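Local coordinates for uncharacterized protein (Borrelia turicatae, PDB 5VJ4) that is of unknown function but is a putative surface protein of a relapsing fever spirochete, probably a lipoprotein, and may bind lipid, at residues L159-K163 with Y217-R222; I252-V256 with I326-F330; L311-L315 with L355-A359. The contacts are given in a common frame with arbitrary orientation. Residues are numbered along the deposited sequence.

Overall arrangement
All three contacts join helices, as befits a chain whose modelled part is largely helical and has no strand. In contact 1 the two short segments run nearly parallel, in contact 2 they cross almost perpendicularly, and in contact 3 they run antiparallel. Contacts 2 and 3 share helix 308-334, their contact centres about 24 Å apart; contact 1 uses other helices and lies on the opposite side of the chain's centre from contact 3. Contact 2 is the most buried, although an exposed arginine closes its edge; contacts 1 and 3 are partly buried. Contact 1 has a CH-pi contact and no polar bond between its segments, contact 2 an arginine-backbone hydrogen bond, contact 3 a long salt bridge.

Contact 1 of 3, residues L159-K163 with Y217-R222; sequences LLKTK and YAPRFR
Two nearly parallel helical segments share one aromatic ring, that of Phe221, which also meets Tyr189 of helix 176-201 edge-to-face. Residues 159-163 lie within helix 145-171; the second segment is helical through most of its length, in the short helix 218-222. The segment axes run 9.0 Å apart at 11°, with Leu159 CA 5.7 Å from Ala218 CA and Lys163 CA 5.9 Å from Phe221 CA. Leu159 (t,p) brings CD1 to 3.7 Å from Ala218 N and 4.0 Å from Phe221 CD2, at the ring edge. Thr162 (chi1 m) points toward the partner, its CG2 3.4 Å from Ala218 O and 3.6 Å from Phe221 CB; its OG1 comes within 3.2 Å of Arg222 NH1, at too poor an angle for a hydrogen bond. Lys163, all t, lays CG over a face of the Phe221 ring (chi1 m), 4.0 Å from the centroid, a CH-pi contact. The chemistry is thus mainly apolar, and Lys163 NZ finds its salt bridge beyond the interface, with Asp190.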
ATOM      1  N   LEU A 159      14.683 -20.316   6.925  1.00 59.89           N
ATOM      2  CA  LEU A 159      13.667 -19.731   6.071  1.00 60.97           C
ATOM      3  C   LEU A 159      13.704 -20.253   4.630  1.00 59.88           C
ATOM      4  O   LEU A 159      12.657 -20.526   4.036  1.00 61.21           O
ATOM      5  CB  LEU A 159      13.761 -18.211   6.071  1.00 54.89           C
ATOM      6  CG  LEU A 159      12.643 -17.527   5.291  1.00 52.46           C
ATOM      7  CD1 LEU A 159      11.277 -18.012   5.795  1.00 60.53           C
ATOM      8  CD2 LEU A 159      12.778 -16.032   5.437  1.00 47.34           C
ATOM      9  N   LEU A 160      14.899 -20.398   4.070  1.00 58.41           N
ATOM     10  CA  LEU A 160      14.988 -20.811   2.687  1.00 49.23           C
ATOM     11  C   LEU A 160      14.596 -22.265   2.522  1.00 63.77           C
ATOM     12  O   LEU A 160      13.984 -22.617   1.497  1.00 58.11           O
ATOM     13  CB  LEU A 160      16.360 -20.522   2.139  1.00 61.87           C
ATOM     14  CG  LEU A 160      16.659 -19.033   2.077  1.00 62.85           C
ATOM     15  CD1 LEU A 160      18.124 -18.768   1.777  1.00 72.17           C
ATOM     16  CD2 LEU A 160      15.791 -18.423   0.997  1.00 65.03           C
ATOM     17  N   LYS A 161      14.904 -23.094   3.538  1.00 64.21           N
ATOM     18  CA  LYS A 161      14.502 -24.520   3.521  1.00 67.73           C
ATOM     19  C   LYS A 161      12.981 -24.577   3.427  1.00 62.23           C
ATOM     20  O   LYS A 161      12.425 -25.278   2.548  1.00 70.90           O
ATOM     21  CB  LYS A 161      15.072 -25.316   4.719  1.00 47.98           C
ATOM     22  N   THR A 162      12.321 -23.782   4.282  1.00 54.79           N
ATOM     23  CA  THR A 162      10.860 -23.683   4.270  1.00 57.23           C
ATOM     24  C   THR A 162      10.350 -23.239   2.905  1.00 56.37           C
ATOM     25  O   THR A 162       9.479 -23.891   2.326  1.00 62.57           O
ATOM     26  CB  THR A 162      10.341 -22.755   5.374  1.00 61.13           C
ATOM     27  OG1 THR A 162      10.388 -23.434   6.627  1.00 77.86           O
ATOM     28  CG2 THR A 162       8.915 -22.352   5.122  1.00 64.86           C
ATOM     29  N   LYS A 163      10.912 -22.147   2.392  1.00 47.50           N
ATOM     30  CA  LYS A 163      10.532 -21.639   1.073  1.00 54.74           C
ATOM     31  C   LYS A 163      10.673 -22.703  -0.028  1.00 70.38           C
ATOM     32  O   LYS A 163       9.907 -22.714  -1.017  1.00 68.57           O
ATOM     33  CB  LYS A 163      11.314 -20.371   0.737  1.00 61.66           C
ATOM     34  CG  LYS A 163      10.859 -19.676  -0.535  1.00 73.51           C
ATOM     35  CD  LYS A 163      11.806 -18.564  -0.973  1.00 56.92           C
ATOM     36  CE  LYS A 163      11.395 -18.078  -2.350  1.00 65.36           C
ATOM     37  NZ  LYS A 163      12.427 -17.226  -2.981  1.00 90.18           N
ATOM     38  N   TYR A 217       8.137 -15.346   8.610  1.00 47.93           N
ATOM     39  CA  TYR A 217       7.694 -15.674   7.255  1.00 49.39           C
ATOM     40  C   TYR A 217       7.613 -17.175   7.016  1.00 48.78           C
ATOM     41  O   TYR A 217       6.955 -17.612   6.080  1.00 58.29           O
ATOM     42  CB  TYR A 217       8.530 -14.914   6.184  1.00 49.12           C
ATOM     43  CG  TYR A 217       8.086 -13.458   6.054  1.00 49.27           C
ATOM     44  CD1 TYR A 217       8.651 -12.469   6.853  1.00 45.26           C
ATOM     45  CD2 TYR A 217       7.060 -13.078   5.172  1.00 47.72           C
ATOM     46  CE1 TYR A 217       8.221 -11.141   6.776  1.00 46.20           C
ATOM     47  CE2 TYR A 217       6.611 -11.751   5.097  1.00 47.73           C
ATOM     48  CZ  TYR A 217       7.195 -10.785   5.904  1.00 54.19           C
ATOM     49  OH  TYR A 217       6.779  -9.464   5.840  1.00 55.62           O
ATOM     50  N   ALA A 218       8.270 -17.966   7.865  1.00 52.45           N
ATOM     51  CA  ALA A 218       8.263 -19.418   7.714  1.00 49.85           C
ATOM     52  C   ALA A 218       6.832 -20.001   7.726  1.00 68.89           C
ATOM     53  O   ALA A 218       6.446 -20.661   6.742  1.00 63.84           O
ATOM     54  CB  ALA A 218       9.148 -20.063   8.740  1.00 48.49           C
ATOM     55  N   PRO A 219       6.018 -19.704   8.786  1.00 50.73           N
ATOM     56  CA  PRO A 219       4.620 -20.076   8.751  1.00 47.97           C
ATOM     57  C   PRO A 219       3.917 -19.667   7.460  1.00 64.05           C
ATOM     58  O   PRO A 219       3.089 -20.436   6.941  1.00 65.67           O
ATOM     59  CB  PRO A 219       4.028 -19.245   9.875  1.00 46.92           C
ATOM     60  CG  PRO A 219       5.113 -19.131  10.858  1.00 47.67           C
ATOM     61  CD  PRO A 219       6.307 -18.928  10.007  1.00 47.64           C
ATOM     62  N   ARG A 220       4.250 -18.470   6.961  1.00 48.67           N
ATOM     63  CA  ARG A 220       3.530 -17.892   5.856  1.00 54.88           C
ATOM     64  C   ARG A 220       3.770 -18.681   4.575  1.00 51.86           C
ATOM     65  O   ARG A 220       2.851 -18.827   3.759  1.00 77.87           O
ATOM     66  CB  ARG A 220       3.817 -16.394   5.719  1.00 59.23           C
ATOM     67  CG  ARG A 220       3.542 -15.615   7.003  1.00 58.78           C
ATOM     68  CD  ARG A 220       3.977 -14.150   6.916  1.00 49.57           C
ATOM     69  NE  ARG A 220       3.496 -13.373   8.045  1.00 40.92           N
ATOM     70  CZ  ARG A 220       4.162 -12.379   8.630  1.00 68.52           C
ATOM     71  NH1 ARG A 220       5.358 -12.030   8.205  1.00 57.26           N
ATOM     72  NH2 ARG A 220       3.640 -11.738   9.678  1.00 72.12           N
ATOM     73  N   PHE A 221       4.977 -19.230   4.435  1.00 60.42           N
ATOM     74  CA  PHE A 221       5.304 -20.096   3.300  1.00 56.19           C
ATOM     75  C   PHE A 221       4.710 -21.477   3.521  1.00 60.55           C
ATOM     76  O   PHE A 221       4.028 -22.002   2.639  1.00 71.28           O
ATOM     77  CB  PHE A 221       6.804 -20.208   3.111  1.00 45.32           C
ATOM     78  CG  PHE A 221       7.418 -19.045   2.394  1.00 48.80           C
ATOM     79  CD1 PHE A 221       7.129 -18.795   1.074  1.00 56.44           C
ATOM     80  CD2 PHE A 221       8.343 -18.229   3.034  1.00 58.81           C
ATOM     81  CE1 PHE A 221       7.717 -17.725   0.401  1.00 58.46           C
ATOM     82  CE2 PHE A 221       8.935 -17.157   2.376  1.00 60.24           C
ATOM     83  CZ  PHE A 221       8.618 -16.902   1.056  1.00 47.14           C
ATOM     84  N   ARG A 222       4.948 -22.048   4.707  1.00 46.54           N
ATOM     85  CA  ARG A 222       4.392 -23.353   5.061  1.00 58.59           C
ATOM     86  C   ARG A 222       2.909 -23.483   4.754  1.00 63.02           C
ATOM     87  O   ARG A 222       2.457 -24.539   4.294  1.00 91.22           O
ATOM     88  CB  ARG A 222       4.615 -23.661   6.523  1.00 60.14           C
ATOM     89  CG  ARG A 222       5.711 -24.664   6.749  1.00 69.13           C
ATOM     90  CD  ARG A 222       5.601 -25.148   8.169  1.00 77.29           C
ATOM     91  NE  ARG A 222       6.159 -24.187   9.116  1.00 74.76           N
ATOM     92  CZ  ARG A 222       7.457 -24.040   9.373  1.00 83.80           C
ATOM     93  NH1 ARG A 222       8.387 -24.788   8.733  1.00 60.43           N
ATOM     94  NH2 ARG A 222       7.818 -23.138  10.288  1.00 75.36           N
TER

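Contact 2 of 3, residues I252-V256 with I326-F330; sequences IGKIV and IRGTF
The pair joins the last turn of helix 243-256, residues 252-256, to Ile326-Phe330 within helix 308-334, and both segments pack on helix 263-301. The helices cross almost at right angles: the segment axes come within 9.7 Å at a signed crossing angle of -81°. The closest CA pair, at 5.0 Å, is Val256 with Arg327. Ile252, Ile255 and Ile326 all adopt the m,t rotamer. Ile326 points toward the partner, and its CG2 lies 3.6 Å from Val256 CG2 and 4.3 Å from Ile252 CG2, while its CD1 is 4.3 Å from Ile255 CG2. Val256, with chi1 t, also places CG2 3.8 Å from Phe330 CD2. Phe330 (chi1 -84°, chi2 -82°) points toward the partner, its ring meeting Val256 CG2 obliquely, and touches Phe266 of helix 263-301, the helix whose Met281 and Tyr285 pack on Ile252. At the exposed margin Arg327, m,t for its first two angles, reaches over the helix end, where NE donates a hydrogen bond to Ile255 O at 3.1 Å (147°). Branched aliphatic and aromatic groups therefore make up the buried part of the contact, while an arginine meets a carbonyl of the terminal turn at the solvent edge.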
ATOM      1  N   ILE A 252      -4.793  -6.899  17.344  1.00 55.79           N
ATOM      2  CA  ILE A 252      -4.859  -5.582  16.718  1.00 63.73           C
ATOM      3  C   ILE A 252      -6.320  -5.126  16.605  1.00 64.05           C
ATOM      4  O   ILE A 252      -6.647  -3.959  16.897  1.00 55.10           O
ATOM      5  CB  ILE A 252      -4.137  -5.570  15.353  1.00 67.76           C
ATOM      6  CG1 ILE A 252      -2.624  -5.736  15.556  1.00 65.72           C
ATOM      7  CG2 ILE A 252      -4.454  -4.292  14.577  1.00 43.14           C
ATOM      8  CD1 ILE A 252      -1.798  -5.587  14.296  1.00 57.55           C
ATOM      9  N   GLY A 253      -7.185  -6.053  16.189  1.00 58.49           N
ATOM     10  CA  GLY A 253      -8.626  -5.798  16.143  1.00 67.52           C
ATOM     11  C   GLY A 253      -9.148  -5.257  17.478  1.00 76.38           C
ATOM     12  O   GLY A 253      -9.725  -4.159  17.514  1.00 57.30           O
ATOM     13  N   LYS A 254      -8.904  -5.992  18.578  1.00 50.06           N
ATOM     14  CA  LYS A 254      -9.320  -5.519  19.919  1.00 57.14           C
ATOM     15  C   LYS A 254      -8.866  -4.081  20.204  1.00 59.99           C
ATOM     16  O   LYS A 254      -9.621  -3.289  20.736  1.00 74.25           O
ATOM     17  CB  LYS A 254      -8.894  -6.446  21.075  1.00 57.34           C
ATOM     18  CG  LYS A 254      -9.083  -7.927  20.824  1.00 65.85           C
ATOM     19  CD  LYS A 254      -9.356  -8.636  22.137  1.00 74.10           C
ATOM     20  CE  LYS A 254      -9.966 -10.004  21.867  1.00 90.59           C
ATOM     21  NZ  LYS A 254     -11.340  -9.907  21.289  1.00113.08           N
ATOM     22  N   ILE A 255      -7.649  -3.729  19.817  1.00 75.66           N
ATOM     23  CA  ILE A 255      -7.236  -2.327  19.916  1.00 63.98           C
ATOM     24  C   ILE A 255      -8.149  -1.400  19.102  1.00 59.84           C
ATOM     25  O   ILE A 255      -8.460  -0.298  19.550  1.00 75.73           O
ATOM     26  CB  ILE A 255      -5.754  -2.140  19.530  1.00 66.78           C
ATOM     27  CG1 ILE A 255      -4.853  -2.893  20.516  1.00 57.70           C
ATOM     28  CG2 ILE A 255      -5.368  -0.663  19.478  1.00 57.42           C
ATOM     29  CD1 ILE A 255      -3.429  -3.114  20.031  1.00 74.34           C
ATOM     30  N   VAL A 256      -8.612  -1.860  17.945  1.00 63.19           N
ATOM     31  CA  VAL A 256      -9.316  -0.988  17.000  1.00 77.47           C
ATOM     32  C   VAL A 256     -10.850  -0.953  17.148  1.00 73.50           C
ATOM     33  O   VAL A 256     -11.463   0.114  17.097  1.00 57.95           O
ATOM     34  CB  VAL A 256      -8.941  -1.366  15.554  1.00 73.74           C
ATOM     35  CG1 VAL A 256      -9.648  -0.480  14.560  1.00 63.69           C
ATOM     36  CG2 VAL A 256      -7.453  -1.245  15.369  1.00 65.90           C
ATOM     37  N   ILE A 326      -3.021   3.554  15.776  1.00 48.72           N
ATOM     38  CA  ILE A 326      -3.641   2.405  15.120  1.00 55.93           C
ATOM     39  C   ILE A 326      -5.112   2.716  14.815  1.00 69.92           C
ATOM     40  O   ILE A 326      -5.535   2.696  13.653  1.00 75.78           O
ATOM     41  CB  ILE A 326      -3.493   1.106  15.932  1.00 54.05           C
ATOM     42  CG1 ILE A 326      -2.031   0.812  16.245  1.00 56.38           C
ATOM     43  CG2 ILE A 326      -4.073  -0.070  15.168  1.00 48.01           C
ATOM     44  CD1 ILE A 326      -1.830  -0.411  17.131  1.00 64.00           C
ATOM     45  N   ARG A 327      -5.869   3.049  15.863  1.00 85.27           N
ATOM     46  CA  ARG A 327      -7.271   3.435  15.723  1.00 68.39           C
ATOM     47  C   ARG A 327      -7.447   4.499  14.628  1.00 71.46           C
ATOM     48  O   ARG A 327      -8.253   4.311  13.699  1.00 64.04           O
ATOM     49  CB  ARG A 327      -7.830   3.929  17.051  1.00 55.82           C
ATOM     50  CG  ARG A 327      -8.010   2.833  18.058  1.00 87.96           C
ATOM     51  CD  ARG A 327      -8.744   3.298  19.302  1.00 98.40           C
ATOM     52  NE  ARG A 327      -8.211   2.608  20.483  1.00 91.92           N
ATOM     53  CZ  ARG A 327      -7.517   3.191  21.459  1.00104.51           C
ATOM     54  NH1 ARG A 327      -7.276   4.504  21.445  1.00 95.66           N
ATOM     55  NH2 ARG A 327      -7.080   2.454  22.471  1.00 98.51           N
ATOM     56  N   GLY A 328      -6.671   5.586  14.734  1.00 56.47           N
ATOM     57  CA  GLY A 328      -6.723   6.698  13.766  1.00 57.74           C
ATOM     58  C   GLY A 328      -6.492   6.278  12.312  1.00 79.41           C
ATOM     59  O   GLY A 328      -7.130   6.796  11.393  1.00 69.02           O
ATOM     60  N   THR A 329      -5.578   5.337  12.091  1.00 65.39           N
ATOM     61  CA  THR A 329      -5.245   5.003  10.732  1.00 70.00           C
ATOM     62  C   THR A 329      -6.374   4.158  10.134  1.00 67.85           C
ATOM     63  O   THR A 329      -6.719   4.310   8.963  1.00 74.37           O
ATOM     64  CB  THR A 329      -3.822   4.392  10.594  1.00 61.67           C
ATOM     65  OG1 THR A 329      -3.386   4.488   9.233  1.00 69.83           O
ATOM     66  CG2 THR A 329      -3.770   2.934  11.010  1.00 70.51           C
ATOM     67  N   PHE A 330      -6.978   3.303  10.939  1.00 50.26           N
ATOM     68  CA  PHE A 330      -8.093   2.511  10.424  1.00 64.70           C
ATOM     69  C   PHE A 330      -9.340   3.357  10.164  1.00 71.30           C
ATOM     70  O   PHE A 330      -9.976   3.220   9.123  1.00 74.66           O
ATOM     71  CB  PHE A 330      -8.423   1.370  11.360  1.00 42.93           C
ATOM     72  CG  PHE A 330      -7.582   0.186  11.137  1.00 56.11           C
ATOM     73  CD1 PHE A 330      -7.892  -0.686  10.134  1.00 55.15           C
ATOM     74  CD2 PHE A 330      -6.441  -0.039  11.899  1.00 74.77           C
ATOM     75  CE1 PHE A 330      -7.093  -1.783   9.865  1.00 48.27           C
ATOM     76  CE2 PHE A 330      -5.650  -1.140  11.663  1.00 48.99           C
ATOM     77  CZ  PHE A 330      -5.986  -2.019  10.632  1.00 63.48           C
TER

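Contact 3 of 3, residues L311-L315 with L355-A359; sequences LQARL and LKFDA
An antiparallel helical pair packed against a third helix is a common element of all-alpha proteins, and the C-terminal part of this chain supplies an example. Residues 311-315, in the early part of helix 308-334, face Leu355-Ala359 of helix 345-365. Both segments are regular alpha-helix, with Leu315 N hydrogen-bonded to Leu311 O (3.1 Å) and Ala359 N to Leu355 O (3.0 Å). Their axes approach to 10.8 Å at a signed crossing angle of -165°, and the nearest CA atoms, Leu311 and Ala359, are 7.1 Å apart, so the backbones stay well apart and side chains bridge the gap, one of them reaching the Ala359 backbone.

The apolar part centres on Leu355, whose t,p rotamer brings its branched end to the partner helix. Its CD2 packs 3.7 Å from CD1 of Leu315, another t,p leucine, and its CD1 lies 4.5 Å from Leu311 CD2. Leu311 (chi1 m) points toward the opposing helix and sets CD1 3.6 Å from Ala359 CA and 3.9 Å from Ala359 CB. Inward, helix 263-301 closes the group: Leu315 touches His292 and Leu296, and Ala359 touches Ala298.

The polar part belongs to Arg314. Its side chain, with chi1 m, chi2 near -114°, off the wells, and chi3 m, folds across the gap so that one face of the guanidinium rests on Leu355. Asp358 (chi1 m) points toward the partner and meets the guanidinium near its plane, giving a long salt bridge, Arg314 NH2 to Asp358 OD2 at 3.6 Å, while the same NH2 sits 3.5 Å from Leu355 CD1.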
ATOM      1  N   LEU A 311       9.728   7.349  34.357  1.00119.31           N
ATOM      2  CA  LEU A 311       9.902   6.353  33.316  1.00102.66           C
ATOM      3  C   LEU A 311       8.603   5.661  33.020  1.00107.75           C
ATOM      4  O   LEU A 311       8.275   5.435  31.859  1.00111.19           O
ATOM      5  CB  LEU A 311      10.955   5.329  33.714  1.00 93.70           C
ATOM      6  CG  LEU A 311      12.350   5.928  33.721  1.00109.34           C
ATOM      7  CD1 LEU A 311      13.294   4.845  33.257  1.00 86.82           C
ATOM      8  CD2 LEU A 311      12.456   7.159  32.824  1.00106.38           C
ATOM      9  N   GLN A 312       7.870   5.349  34.090  1.00128.17           N
ATOM     10  CA  GLN A 312       6.565   4.715  34.027  1.00 99.88           C
ATOM     11  C   GLN A 312       5.540   5.526  33.243  1.00 93.49           C
ATOM     12  O   GLN A 312       4.724   4.974  32.501  1.00 85.05           O
ATOM     13  CB  GLN A 312       6.045   4.472  35.435  1.00117.38           C
ATOM     14  CG  GLN A 312       6.029   3.014  35.803  1.00116.03           C
ATOM     15  CD  GLN A 312       5.195   2.207  34.841  1.00113.85           C
ATOM     16  OE1 GLN A 312       4.596   2.741  33.890  1.00113.56           O
ATOM     17  NE2 GLN A 312       5.149   0.904  35.077  1.00117.74           N
ATOM     18  N   ALA A 313       5.604   6.845  33.407  1.00 90.00           N
ATOM     19  CA  ALA A 313       4.753   7.744  32.650  1.00 90.94           C
ATOM     20  C   ALA A 313       5.011   7.551  31.169  1.00 89.35           C
ATOM     21  O   ALA A 313       4.073   7.380  30.395  1.00105.97           O
ATOM     22  CB  ALA A 313       4.997   9.199  33.047  1.00 88.46           C
ATOM     23  N   ARG A 314       6.289   7.549  30.796  1.00 95.35           N
ATOM     24  CA  ARG A 314       6.683   7.454  29.404  1.00 88.23           C
ATOM     25  C   ARG A 314       6.128   6.168  28.809  1.00 94.72           C
ATOM     26  O   ARG A 314       5.562   6.199  27.713  1.00 77.92           O
ATOM     27  CB  ARG A 314       8.197   7.480  29.280  1.00 92.83           C
ATOM     28  CG  ARG A 314       8.866   8.598  30.049  1.00123.04           C
ATOM     29  CD  ARG A 314       9.530   9.608  29.132  1.00124.02           C
ATOM     30  NE  ARG A 314      10.609   8.980  28.356  1.00147.74           N
ATOM     31  CZ  ARG A 314      11.838   8.704  28.806  1.00143.42           C
ATOM     32  NH1 ARG A 314      12.202   9.007  30.045  1.00139.06           N
ATOM     33  NH2 ARG A 314      12.718   8.121  28.004  1.00 96.61           N
ATOM     34  N   LEU A 315       6.276   5.057  29.541  1.00 72.35           N
ATOM     35  CA  LEU A 315       5.810   3.767  29.072  1.00 65.73           C
ATOM     36  C   LEU A 315       4.331   3.837  28.757  1.00 84.81           C
ATOM     37  O   LEU A 315       3.923   3.461  27.664  1.00105.13           O
ATOM     38  CB  LEU A 315       6.056   2.664  30.091  1.00 61.67           C
ATOM     39  CG  LEU A 315       5.738   1.244  29.599  1.00 68.03           C
ATOM     40  CD1 LEU A 315       6.795   0.775  28.609  1.00 65.08           C
ATOM     41  CD2 LEU A 315       5.629   0.234  30.742  1.00 55.26           C
ATOM     42  N   LEU A 355      13.762   3.867  25.900  1.00 74.98           N
ATOM     43  CA  LEU A 355      13.182   3.772  27.219  1.00 81.55           C
ATOM     44  C   LEU A 355      13.729   2.581  28.016  1.00 75.75           C
ATOM     45  O   LEU A 355      13.960   2.698  29.204  1.00 81.27           O
ATOM     46  CB  LEU A 355      11.669   3.702  27.140  1.00 71.63           C
ATOM     47  CG  LEU A 355      11.013   3.804  28.521  1.00 75.96           C
ATOM     48  CD1 LEU A 355      11.014   5.238  29.036  1.00 85.93           C
ATOM     49  CD2 LEU A 355       9.618   3.204  28.526  1.00 72.28           C
ATOM     50  N   LYS A 356      13.941   1.446  27.369  1.00 68.51           N
ATOM     51  CA  LYS A 356      14.513   0.307  28.076  1.00 60.55           C
ATOM     52  C   LYS A 356      15.919   0.624  28.562  1.00 78.27           C
ATOM     53  O   LYS A 356      16.253   0.330  29.711  1.00 82.38           O
ATOM     54  CB  LYS A 356      14.516  -0.973  27.223  1.00 55.58           C
ATOM     55  CG  LYS A 356      15.344  -2.076  27.870  1.00 66.06           C
ATOM     56  CD  LYS A 356      15.222  -3.475  27.297  1.00 66.56           C
ATOM     57  CE  LYS A 356      15.533  -3.596  25.812  1.00 69.73           C
ATOM     58  NZ  LYS A 356      16.663  -2.752  25.353  1.00 93.54           N
ATOM     59  N   PHE A 357      16.730   1.212  27.682  1.00 93.94           N
ATOM     60  CA  PHE A 357      18.115   1.540  28.001  1.00 74.81           C
ATOM     61  C   PHE A 357      18.196   2.529  29.151  1.00 88.66           C
ATOM     62  O   PHE A 357      18.967   2.331  30.084  1.00 97.37           O
ATOM     63  CB  PHE A 357      18.856   2.042  26.761  1.00 55.80           C
ATOM     64  CG  PHE A 357      19.193   0.953  25.781  1.00 47.99           C
ATOM     65  CD1 PHE A 357      19.433  -0.352  26.214  1.00 45.11           C
ATOM     66  CD2 PHE A 357      19.289   1.234  24.420  1.00 52.53           C
ATOM     67  CE1 PHE A 357      19.749  -1.369  25.311  1.00 53.45           C
ATOM     68  CE2 PHE A 357      19.602   0.224  23.501  1.00 53.45           C
ATOM     69  CZ  PHE A 357      19.832  -1.079  23.951  1.00 62.13           C
ATOM     70  N   ASP A 358      17.362   3.560  29.102  1.00 88.92           N
ATOM     71  CA  ASP A 358      17.294   4.520  30.182  1.00 73.30           C
ATOM     72  C   ASP A 358      16.902   3.833  31.460  1.00 77.48           C
ATOM     73  O   ASP A 358      17.473   4.113  32.498  1.00115.49           O
ATOM     74  CB  ASP A 358      16.345   5.660  29.843  1.00 72.75           C
ATOM     75  CG  ASP A 358      16.917   6.571  28.762  1.00106.92           C
ATOM     76  OD1 ASP A 358      18.059   6.293  28.282  1.00 84.52           O
ATOM     77  OD2 ASP A 358      16.236   7.559  28.395  1.00 84.88           O
ATOM     78  N   ALA A 359      15.962   2.904  31.381  1.00 66.84           N
ATOM     79  CA  ALA A 359      15.541   2.158  32.559  1.00 76.43           C
ATOM     80  C   ALA A 359      16.720   1.410  33.191  1.00 75.10           C
ATOM     81  O   ALA A 359      16.916   1.447  34.397  1.00 88.61           O
ATOM     82  CB  ALA A 359      14.384   1.199  32.227  1.00 61.65           C
TER